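Local atomic coordinates of PA-I Galactophilic Lectin (Enterobacter cloacae, PDB entry 6YGQ), a protein that probably binds galactose-type sugars with the help of a bound calcium ion, as a PA-IL-like lectin. Residues 38-44 against 110-116; 55-61 against 127-133; 68-73 against 83-88. All blocks are in the same frame, centred on the assembly; numbering follows the deposited sequence.

Overall arrangement
The three contacts belong to one all-beta PA-IL-like domain built from two antiparallel sheets. Contact 1 pairs strands 38-44 and 112-118 of the four-strand sheet; its centre lies about 21 Å from those of contacts 2 and 3, across the middle of the chain. Contact 2 pairs strands 49-59 and 129-139 of the other sheet at the calcium site. Contact 3, centred about 10 Å from contact 2, joins that sheet through strand 67-69, Ala-58 O lying 2.7 Å from Thr-68 N (probable hydrogen bond). The chain runs 38-44, 55-61, 68-73, 83-88, 110-116, 127-133. Leu-88 packs on Leu-116. Contacts 2 and 3 reach the second subunit, near the calcium-bearing end; contact 1 does not.

Contact 1. Residues 38-44 against 110-116; sequences TNTGVAL and AEGTLTL
Leu-44 and Leu-114 bury the most surface where strands 38-44 and 112-116 run antiparallel (axes 4.6 Å apart at closest, directions 136° apart). Leu-44 (chi1 m, chi2 t) pairs with Gly-112: Leu-44 N to Gly-112 O is 2.7 Å, Gly-112 N to Leu-44 O 3.0 Å. Leu-44 CD1 lies 4.0 Å from CB of Leu-114 (t, p). A beta bulge shifts the register by two between Asn-39/Thr-115 and Ala-43/Thr-113, setting residues 40-42 across from Leu-114: Leu-114 N donates to Val-42 O (3.0 Å), while Leu-114 O accepts Thr-40 N (3.0 Å) and Thr-40 OG1 (2.7 Å). Thr-113 (m) brings CG2 to 3.7 Å from CA of Gly-41 (phi 73°). An Asx turn (Gly-41 N to Asn-39 OD1, 2.8 Å) and an ST turn (Val-42 N to Thr-40 OG1, 3.1 Å) shape the bulge. Past Asn-39/Thr-115, Thr-38 N is 2.7 Å from Leu-116 O, Leu-116 N 3.0 Å from Thr-38 O. Polar bonding fixes the bulged edge strand; buried Leu-44 and Leu-116 pack against Arg-138 and Val-134 of the other sheet.

Contact 2. Residues 55-61 against 127-133; sequences SGWARNG and DNAGEFS. With CA (calcium ion), chain E.
At the Asn-60/Asn-128 end, beyond the paired residues, calcium bridges the two segments: Asn-60 O, Asp-127 OD1 and Asn-128 OD1 each lie 2.4 Å from CA, and waters 5 and 6 each 2.5 Å; Asp-120 and Gln-124 complete the site. Asp-127 adopts p and Asn-128 m, Asn-128 ND2 being hydrogen-bonded to Ala-32 O so that OD1 faces the ion. The segments run antiparallel (179°), pairing at two points: Arg-59 N to Ala-129 O is 2.8 Å and Ala-129 N to Arg-59 O 2.9 Å, then Ser-133 N to Ser-55 O 2.9 Å and Ser-55 N to Ser-133 O 3.1 Å. Between them water 3 links Trp-57 O (2.8 Å) to Glu-131 N (2.9 Å). The calcium site is that of the PA-IL family, where galactose hydroxyls bind the ion directly; waters 5 and 6 probably stand in for them. Gly-56 and Gly-130 have backbone angles calling for glycine. Phe-132 (m) sets CE1 3.8 Å from Ala-58 CB and 3.4 Å from Gly-56 O. Trp-57 points away, packing on Gln-71 of the second subunit.

Contact 3. Residues 68-73 against 83-88; sequences TAPQGR and LRNPSL
Residues 68-73 form a beta hairpin that continues the six-strand sheet from strand 67-69, over a type I turn from Ala-69 to Gly-72 (Ala-69 N to Gly-72 O 3.0 Å). The irregular loop 83-88 runs alongside, Gly-72 opposite Pro-86 (CA-CA 4.0 Å) and Pro-70 opposite Leu-88 (4.9 Å). Pro-70 O accepts both Ser-87 N (3.0 Å) and Leu-88 N (3.3 Å). Gly-72 CA lies 3.2 Å from Asn-85 O, where a side chain would clash. Ser-87 OG is 3.3 Å from Thr-68 CB; Pro-70 and Ser-87 pack on Phe-132. Gln-71 (p) meets Leu-83 (CD to CD2 3.5 Å); its OE1 is hydrogen-bonded to Asn-101 ND2 of the same chain, its NE2 to Gly-56 O of the second subunit, so the turn joins the dimer contact. Arg-84 CD covers one face of the Arg-73 guanidinium; Arg-73 NH2 and Arg-84 NE (3.2 Å) are both donors, unbonded. Glu-79 salt-bridges Arg-73 and forms a long, weak pair with Arg-84, whose NH1 bonds Thr-80 O. Water 8 joins Arg-73 N (2.9 Å) to Asn-85 O (2.6 Å).

Contact 1. Residues 38-44 against 110-116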
loop_
_atom_site.group_PDB
_atom_site.type_symbol
_atom_site.label_atom_id
_atom_site.label_comp_id
_atom_site.label_asym_id
_atom_site.label_seq_id
_atom_site.Cartn_x
_atom_site.Cartn_y
_atom_site.Cartn_z
ATOM N N THR A 38 -10.842 -3.246 -14.163
ATOM C CA THR A 38 -11.905 -2.281 -13.932
ATOM C C THR A 38 -11.676 -1.076 -14.834
ATOM O O THR A 38 -10.610 -0.454 -14.786
ATOM C CB THR A 38 -11.946 -1.845 -12.468
ATOM O OG1 THR A 38 -12.179 -2.987 -11.636
ATOM C CG2 THR A 38 -13.047 -0.813 -12.246
ATOM N N ASN A 39 -12.669 -0.760 -15.662
ATOM C CA ASN A 39 -12.649 0.467 -16.447
ATOM C C ASN A 39 -13.120 1.600 -15.543
ATOM O O ASN A 39 -14.313 1.690 -15.226
ATOM C CB ASN A 39 -13.533 0.328 -17.685
ATOM C CG ASN A 39 -13.604 1.608 -18.504
ATOM O OD1 ASN A 39 -13.008 2.625 -18.147
ATOM N ND2 ASN A 39 -14.339 1.561 -19.606
ATOM N N THR A 40 -12.185 2.445 -15.103
ATOM C CA THR A 40 -12.537 3.531 -14.197
ATOM C C THR A 40 -13.360 4.615 -14.880
ATOM O O THR A 40 -14.013 5.406 -14.190
ATOM C CB THR A 40 -11.283 4.183 -13.603
ATOM O OG1 THR A 40 -10.614 4.948 -14.618
ATOM C CG2 THR A 40 -10.332 3.137 -13.033
ATOM N N GLY A 41 -13.331 4.684 -16.209
ATOM C CA GLY A 41 -13.999 5.752 -16.917
ATOM C C GLY A 41 -13.328 7.101 -16.815
ATOM O O GLY A 41 -13.863 8.083 -17.344
ATOM N N VAL A 42 -12.178 7.183 -16.152
ATOM C CA VAL A 42 -11.437 8.433 -16.027
ATOM C C VAL A 42 -10.693 8.663 -17.338
ATOM O O VAL A 42 -9.783 7.907 -17.689
ATOM C CB VAL A 42 -10.471 8.396 -14.837
ATOM C CG1 VAL A 42 -9.597 9.647 -14.813
ATOM C CG2 VAL A 42 -11.246 8.245 -13.533
ATOM N N ALA A 43 -11.087 9.702 -18.070
ATOM C CA ALA A 43 -10.454 10.053 -19.336
ATOM C C ALA A 43 -9.255 10.945 -19.042
ATOM O O ALA A 43 -9.416 12.099 -18.630
ATOM C CB ALA A 43 -11.448 10.751 -20.260
ATOM N N LEU A 44 -8.056 10.415 -19.251
ATOM C CA LEU A 44 -6.828 11.143 -18.982
ATOM C C LEU A 44 -6.249 11.716 -20.269
ATOM O O LEU A 44 -6.454 11.181 -21.361
ATOM C CB LEU A 44 -5.788 10.237 -18.324
ATOM C CG LEU A 44 -6.133 9.661 -16.953
ATOM C CD1 LEU A 44 -5.135 8.569 -16.597
ATOM C CD2 LEU A 44 -6.150 10.751 -15.898
ATOM N N ALA A 110 0.180 9.160 -21.742
ATOM C CA ALA A 110 -0.601 9.085 -22.967
ATOM C C ALA A 110 -2.067 9.367 -22.680
ATOM O O ALA A 110 -2.542 9.228 -21.551
ATOM C CB ALA A 110 -0.450 7.714 -23.643
ATOM N N GLU A 111 -2.778 9.764 -23.733
ATOM C CA GLU A 111 -4.205 10.040 -23.640
ATOM C C GLU A 111 -4.998 8.745 -23.735
ATOM O O GLU A 111 -4.718 7.886 -24.575
ATOM C CB GLU A 111 -4.626 10.999 -24.753
ATOM C CG GLU A 111 -6.089 11.407 -24.727
ATOM C CD GLU A 111 -6.427 12.399 -25.824
ATOM O OE1 GLU A 111 -6.321 12.029 -27.012
ATOM O OE2 GLU A 111 -6.795 13.549 -25.503
ATOM N N GLY A 112 -5.988 8.609 -22.869
ATOM C CA GLY A 112 -6.822 7.426 -22.872
ATOM C C GLY A 112 -7.607 7.317 -21.585
ATOM O O GLY A 112 -7.488 8.143 -20.680
ATOM N N THR A 113 -8.425 6.269 -21.529
ATOM C CA THR A 113 -9.220 5.971 -20.347
ATOM C C THR A 113 -8.461 4.994 -19.460
ATOM O O THR A 113 -7.905 4.002 -19.949
ATOM C CB THR A 113 -10.579 5.393 -20.733
ATOM O OG1 THR A 113 -11.281 6.340 -21.547
ATOM C CG2 THR A 113 -11.405 5.088 -19.488
ATOM N N LEU A 114 -8.451 5.275 -18.162
ATOM C CA LEU A 114 -7.672 4.500 -17.211
ATOM C C LEU A 114 -8.394 3.215 -16.833
ATOM O O LEU A 114 -9.551 3.242 -16.400
ATOM C CB LEU A 114 -7.400 5.330 -15.955
ATOM C CG LEU A 114 -6.724 4.621 -14.779
ATOM C CD1 LEU A 114 -5.325 4.182 -15.168
ATOM C CD2 LEU A 114 -6.685 5.522 -13.550
ATOM N N THR A 115 -7.698 2.095 -16.989
ATOM C CA THR A 115 -8.126 0.807 -16.468
ATOM C C THR A 115 -7.151 0.369 -15.384
ATOM O O THR A 115 -5.946 0.630 -15.473
ATOM C CB THR A 115 -8.196 -0.239 -17.582
ATOM O OG1 THR A 115 -9.357 0.014 -18.383
ATOM C CG2 THR A 115 -8.278 -1.647 -17.014
ATOM N N LEU A 116 -7.682 -0.265 -14.347
ATOM C CA LEU A 116 -6.891 -0.843 -13.270
ATOM C C LEU A 116 -7.191 -2.333 -13.234
ATOM O O LEU A 116 -8.360 -2.732 -13.278
ATOM C CB LEU A 116 -7.215 -0.173 -11.936
ATOM C CG LEU A 116 -6.921 1.330 -11.903
ATOM C CD1 LEU A 116 -7.644 2.014 -10.751
ATOM C CD2 LEU A 116 -5.420 1.573 -11.816
#

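Contact 2. Residues 55-61 against 127-133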
loop_
_atom_site.group_PDB
_atom_site.type_symbol
_atom_site.label_atom_id
_atom_site.label_comp_id
_atom_site.label_asym_id
_atom_site.label_seq_id
_atom_site.Cartn_x
_atom_site.Cartn_y
_atom_site.Cartn_z
ATOM N N SER A 55 -5.121 -0.831 -1.613
ATOM C CA SER A 55 -4.985 -1.731 -0.478
ATOM C C SER A 55 -5.859 -2.947 -0.740
ATOM O O SER A 55 -6.756 -2.915 -1.587
ATOM C CB SER A 55 -5.389 -1.047 0.833
ATOM O OG SER A 55 -6.765 -0.700 0.821
ATOM N N GLY A 56 -5.589 -4.020 -0.009
ATOM C CA GLY A 56 -6.439 -5.192 -0.020
ATOM C C GLY A 56 -5.647 -6.472 -0.194
ATOM O O GLY A 56 -4.451 -6.472 -0.472
ATOM N N TRP A 57 -6.359 -7.584 -0.017
ATOM C CA TRP A 57 -5.789 -8.916 -0.157
ATOM C C TRP A 57 -6.499 -9.658 -1.280
ATOM O O TRP A 57 -7.733 -9.716 -1.309
ATOM C CB TRP A 57 -5.913 -9.723 1.138
ATOM C CG TRP A 57 -5.139 -9.173 2.299
ATOM C CD1 TRP A 57 -5.656 -8.655 3.451
ATOM C CD2 TRP A 57 -3.714 -9.100 2.431
ATOM N NE1 TRP A 57 -4.642 -8.260 4.291
ATOM C CE2 TRP A 57 -3.439 -8.522 3.688
ATOM C CE3 TRP A 57 -2.642 -9.465 1.608
ATOM C CZ2 TRP A 57 -2.139 -8.299 4.141
ATOM C CZ3 TRP A 57 -1.355 -9.241 2.058
ATOM C CH2 TRP A 57 -1.114 -8.663 3.312
ATOM N N ALA A 58 -5.720 -10.240 -2.187
ATOM C CA ALA A 58 -6.260 -11.049 -3.267
ATOM C C ALA A 58 -5.415 -12.303 -3.414
ATOM O O ALA A 58 -4.192 -12.258 -3.253
ATOM C CB ALA A 58 -6.289 -10.275 -4.590
ATOM N N ARG A 59 -6.069 -13.419 -3.712
ATOM C CA ARG A 59 -5.384 -14.676 -3.976
ATOM C C ARG A 59 -5.292 -14.891 -5.481
ATOM O O ARG A 59 -6.274 -14.685 -6.202
ATOM C CB ARG A 59 -6.115 -15.847 -3.319
ATOM C CG ARG A 59 -6.124 -15.802 -1.800
ATOM C CD ARG A 59 -7.365 -16.480 -1.240
ATOM N NE ARG A 59 -7.294 -17.934 -1.355
ATOM C CZ ARG A 59 -8.346 -18.730 -1.526
ATOM N NH1 ARG A 59 -9.570 -18.223 -1.607
ATOM N NH2 ARG A 59 -8.173 -20.042 -1.617
ATOM N N ASN A 60 -4.112 -15.290 -5.955
ATOM C CA ASN A 60 -3.931 -15.662 -7.351
ATOM C C ASN A 60 -4.025 -17.170 -7.558
ATOM O O ASN A 60 -3.691 -17.663 -8.641
ATOM C CB ASN A 60 -2.595 -15.129 -7.885
ATOM C CG ASN A 60 -1.395 -15.613 -7.089
ATOM O OD1 ASN A 60 -1.506 -16.502 -6.247
ATOM N ND2 ASN A 60 -0.236 -15.024 -7.361
ATOM N N GLY A 61 -4.483 -17.903 -6.550
ATOM C CA GLY A 61 -4.650 -19.341 -6.652
ATOM C C GLY A 61 -5.360 -19.854 -5.418
ATOM O O GLY A 61 -5.689 -19.094 -4.504
ATOM N N ASP A 127 -9.249 -18.984 -10.846
ATOM C CA ASP A 127 -9.049 -19.539 -9.514
ATOM C C ASP A 127 -8.594 -18.476 -8.520
ATOM O O ASP A 127 -8.158 -18.817 -7.414
ATOM C CB ASP A 127 -8.045 -20.694 -9.552
ATOM C CG ASP A 127 -6.670 -20.265 -10.014
ATOM O OD1 ASP A 127 -6.470 -19.061 -10.287
ATOM O OD2 ASP A 127 -5.786 -21.145 -10.107
ATOM N N ASN A 128 -8.687 -17.201 -8.885
ATOM C CA ASN A 128 -8.291 -16.127 -7.992
ATOM C C ASN A 128 -9.436 -15.793 -7.038
ATOM O O ASN A 128 -10.519 -16.383 -7.088
ATOM C CB ASN A 128 -7.861 -14.900 -8.792
ATOM C CG ASN A 128 -6.647 -15.171 -9.656
ATOM O OD1 ASN A 128 -6.033 -16.233 -9.563
ATOM N ND2 ASN A 128 -6.294 -14.212 -10.502
ATOM N N ALA A 129 -9.188 -14.838 -6.148
ATOM C CA ALA A 129 -10.188 -14.431 -5.173
ATOM C C ALA A 129 -9.797 -13.076 -4.608
ATOM O O ALA A 129 -8.619 -12.709 -4.600
ATOM C CB ALA A 129 -10.324 -15.461 -4.044
ATOM N N GLY A 130 -10.799 -12.340 -4.140
ATOM C CA GLY A 130 -10.560 -11.072 -3.486
ATOM C C GLY A 130 -10.523 -9.904 -4.448
ATOM O O GLY A 130 -10.655 -10.037 -5.668
ATOM N N GLU A 131 -10.326 -8.723 -3.869
ATOM C CA GLU A 131 -10.376 -7.482 -4.622
ATOM C C GLU A 131 -9.490 -6.449 -3.945
ATOM O O GLU A 131 -9.261 -6.507 -2.732
ATOM C CB GLU A 131 -11.812 -6.946 -4.724
ATOM C CG GLU A 131 -12.348 -6.450 -3.387
ATOM C CD GLU A 131 -13.828 -6.114 -3.399
ATOM O OE1 GLU A 131 -14.513 -6.391 -4.407
ATOM O OE2 GLU A 131 -14.304 -5.568 -2.381
ATOM N N PHE A 132 -9.001 -5.501 -4.736
ATOM C CA PHE A 132 -8.287 -4.347 -4.218
ATOM C C PHE A 132 -9.226 -3.145 -4.216
ATOM O O PHE A 132 -10.051 -2.986 -5.121
ATOM C CB PHE A 132 -7.042 -4.025 -5.050
ATOM C CG PHE A 132 -5.977 -5.095 -5.013
ATOM C CD1 PHE A 132 -5.765 -5.860 -3.878
ATOM C CD2 PHE A 132 -5.178 -5.327 -6.125
ATOM C CE1 PHE A 132 -4.784 -6.838 -3.854
ATOM C CE2 PHE A 132 -4.195 -6.302 -6.106
ATOM C CZ PHE A 132 -3.998 -7.057 -4.970
ATOM N N SER A 133 -9.108 -2.319 -3.180
ATOM C CA SER A 133 -9.741 -1.009 -3.143
ATOM C C SER A 133 -8.735 0.023 -3.636
ATOM O O SER A 133 -7.615 0.096 -3.121
ATOM C CB SER A 133 -10.196 -0.666 -1.726
ATOM O OG SER A 133 -11.233 -1.530 -1.306
HETATM CA CA CA E . -4.600 -17.618 -10.841
HETATM O O HOH W 1 -6.911 1.920 -0.776
HETATM O O HOH W 2 -9.158 -2.694 0.765
HETATM O O HOH W 3 -10.376 -8.958 -0.976
HETATM O O HOH W 4 -8.530 -18.504 -4.652
HETATM O O HOH W 5 -3.767 -20.009 -11.029
HETATM O O HOH W 6 -2.201 -17.679 -11.449
#

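Contact 3. Residues 68-73 against 83-88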
loop_
_atom_site.group_PDB
_atom_site.type_symbol
_atom_site.label_atom_id
_atom_site.label_comp_id
_atom_site.label_asym_id
_atom_site.label_seq_id
_atom_site.Cartn_x
_atom_site.Cartn_y
_atom_site.Cartn_z
ATOM N N THR A 68 -1.648 -12.225 -2.410
ATOM C CA THR A 68 -1.023 -11.010 -2.913
ATOM C C THR A 68 -1.641 -9.784 -2.249
ATOM O O THR A 68 -2.792 -9.811 -1.811
ATOM C CB THR A 68 -1.182 -10.850 -4.438
ATOM O OG1 THR A 68 -2.517 -10.417 -4.741
ATOM C CG2 THR A 68 -0.896 -12.150 -5.161
ATOM N N ALA A 69 -0.870 -8.715 -2.179
ATOM C CA ALA A 69 -1.324 -7.362 -1.902
ATOM C C ALA A 69 -1.112 -6.550 -3.168
ATOM O O ALA A 69 -0.564 -7.050 -4.158
ATOM C CB ALA A 69 -0.543 -6.765 -0.723
ATOM N N PRO A 70 -1.565 -5.288 -3.206
ATOM C CA PRO A 70 -1.256 -4.469 -4.396
ATOM C C PRO A 70 0.221 -4.506 -4.754
ATOM O O PRO A 70 0.578 -4.547 -5.938
ATOM C CB PRO A 70 -1.729 -3.067 -3.991
ATOM C CG PRO A 70 -2.853 -3.339 -3.018
ATOM C CD PRO A 70 -2.418 -4.561 -2.244
ATOM N N GLN A 71 1.093 -4.537 -3.748
ATOM C CA GLN A 71 2.535 -4.618 -3.943
ATOM C C GLN A 71 3.014 -5.999 -4.414
ATOM O O GLN A 71 4.231 -6.214 -4.427
ATOM C CB GLN A 71 3.249 -4.244 -2.641
ATOM C CG GLN A 71 2.833 -5.083 -1.442
ATOM C CD GLN A 71 3.555 -4.683 -0.170
ATOM O OE1 GLN A 71 3.920 -3.521 0.013
ATOM N NE2 GLN A 71 3.769 -5.647 0.715
ATOM N N GLY A 72 2.170 -6.945 -4.790
ATOM C CA GLY A 72 2.629 -8.199 -5.352
ATOM C C GLY A 72 2.432 -9.367 -4.404
ATOM O O GLY A 72 1.810 -9.258 -3.342
ATOM N N ARG A 73 2.982 -10.508 -4.811
ATOM C CA ARG A 73 2.784 -11.749 -4.081
ATOM C C ARG A 73 3.627 -11.777 -2.812
ATOM O O ARG A 73 4.668 -11.122 -2.704
ATOM C CB ARG A 73 3.126 -12.956 -4.959
ATOM C CG ARG A 73 4.615 -13.189 -5.223
ATOM C CD ARG A 73 4.811 -14.556 -5.873
ATOM N NE ARG A 73 6.179 -14.837 -6.304
ATOM C CZ ARG A 73 7.179 -15.147 -5.484
ATOM N NH1 ARG A 73 6.979 -15.195 -4.175
ATOM N NH2 ARG A 73 8.384 -15.401 -5.974
ATOM N N LEU A 83 9.963 -7.076 -2.218
ATOM C CA LEU A 83 8.852 -6.903 -3.140
ATOM C C LEU A 83 9.182 -7.548 -4.475
ATOM O O LEU A 83 10.322 -7.497 -4.945
ATOM C CB LEU A 83 8.547 -5.423 -3.347
ATOM C CG LEU A 83 8.020 -4.652 -2.139
ATOM C CD1 LEU A 83 7.807 -3.196 -2.530
ATOM C CD2 LEU A 83 6.734 -5.260 -1.609
ATOM N N ARG A 84 8.180 -8.163 -5.094
ATOM C CA ARG A 84 8.325 -8.716 -6.423
ATOM C C ARG A 84 7.434 -7.905 -7.373
ATOM O O ARG A 84 7.195 -6.708 -7.112
ATOM C CB ARG A 84 8.044 -10.211 -6.361
ATOM C CG ARG A 84 9.207 -10.930 -5.651
ATOM C CD ARG A 84 8.904 -12.334 -5.152
ATOM N NE ARG A 84 10.142 -13.007 -4.751
ATOM C CZ ARG A 84 10.656 -12.991 -3.522
ATOM N NH1 ARG A 84 10.042 -12.346 -2.536
ATOM N NH2 ARG A 84 11.790 -13.632 -3.274
ATOM N N ASN A 85 6.981 -8.506 -8.455
ATOM C CA ASN A 85 6.185 -7.751 -9.413
ATOM C C ASN A 85 4.884 -7.277 -8.765
ATOM O O ASN A 85 4.194 -8.076 -8.117
ATOM C CB ASN A 85 5.879 -8.606 -10.642
ATOM C CG ASN A 85 7.122 -8.939 -11.447
ATOM O OD1 ASN A 85 7.975 -8.081 -11.681
ATOM N ND2 ASN A 85 7.232 -10.191 -11.874
ATOM N N PRO A 86 4.510 -6.005 -8.920
ATOM C CA PRO A 86 3.236 -5.546 -8.350
ATOM C C PRO A 86 2.052 -6.295 -8.945
ATOM O O PRO A 86 2.032 -6.625 -10.133
ATOM C CB PRO A 86 3.196 -4.055 -8.711
ATOM C CG PRO A 86 4.133 -3.913 -9.872
ATOM C CD PRO A 86 5.220 -4.921 -9.626
ATOM N N SER A 87 1.055 -6.561 -8.099
ATOM C CA SER A 87 -0.156 -7.225 -8.564
ATOM C C SER A 87 -1.156 -6.235 -9.151
ATOM O O SER A 87 -1.904 -6.587 -10.069
ATOM C CB SER A 87 -0.803 -8.002 -7.417
ATOM O OG SER A 87 -0.029 -9.136 -7.063
ATOM N N LEU A 88 -1.192 -5.008 -8.636
ATOM C CA LEU A 88 -2.050 -3.973 -9.192
ATOM C C LEU A 88 -1.284 -3.192 -10.249
ATOM O O LEU A 88 -0.196 -2.666 -9.983
ATOM C CB LEU A 88 -2.555 -3.018 -8.111
ATOM C CG LEU A 88 -3.423 -1.868 -8.633
ATOM C CD1 LEU A 88 -4.719 -2.399 -9.243
ATOM C CD2 LEU A 88 -3.716 -0.871 -7.519
HETATM O O HOH W 7 5.693 -8.630 -3.531
HETATM O O HOH W 8 3.902 -10.615 -7.551
HETATM O O HOH W 9 7.495 -11.075 -2.307
#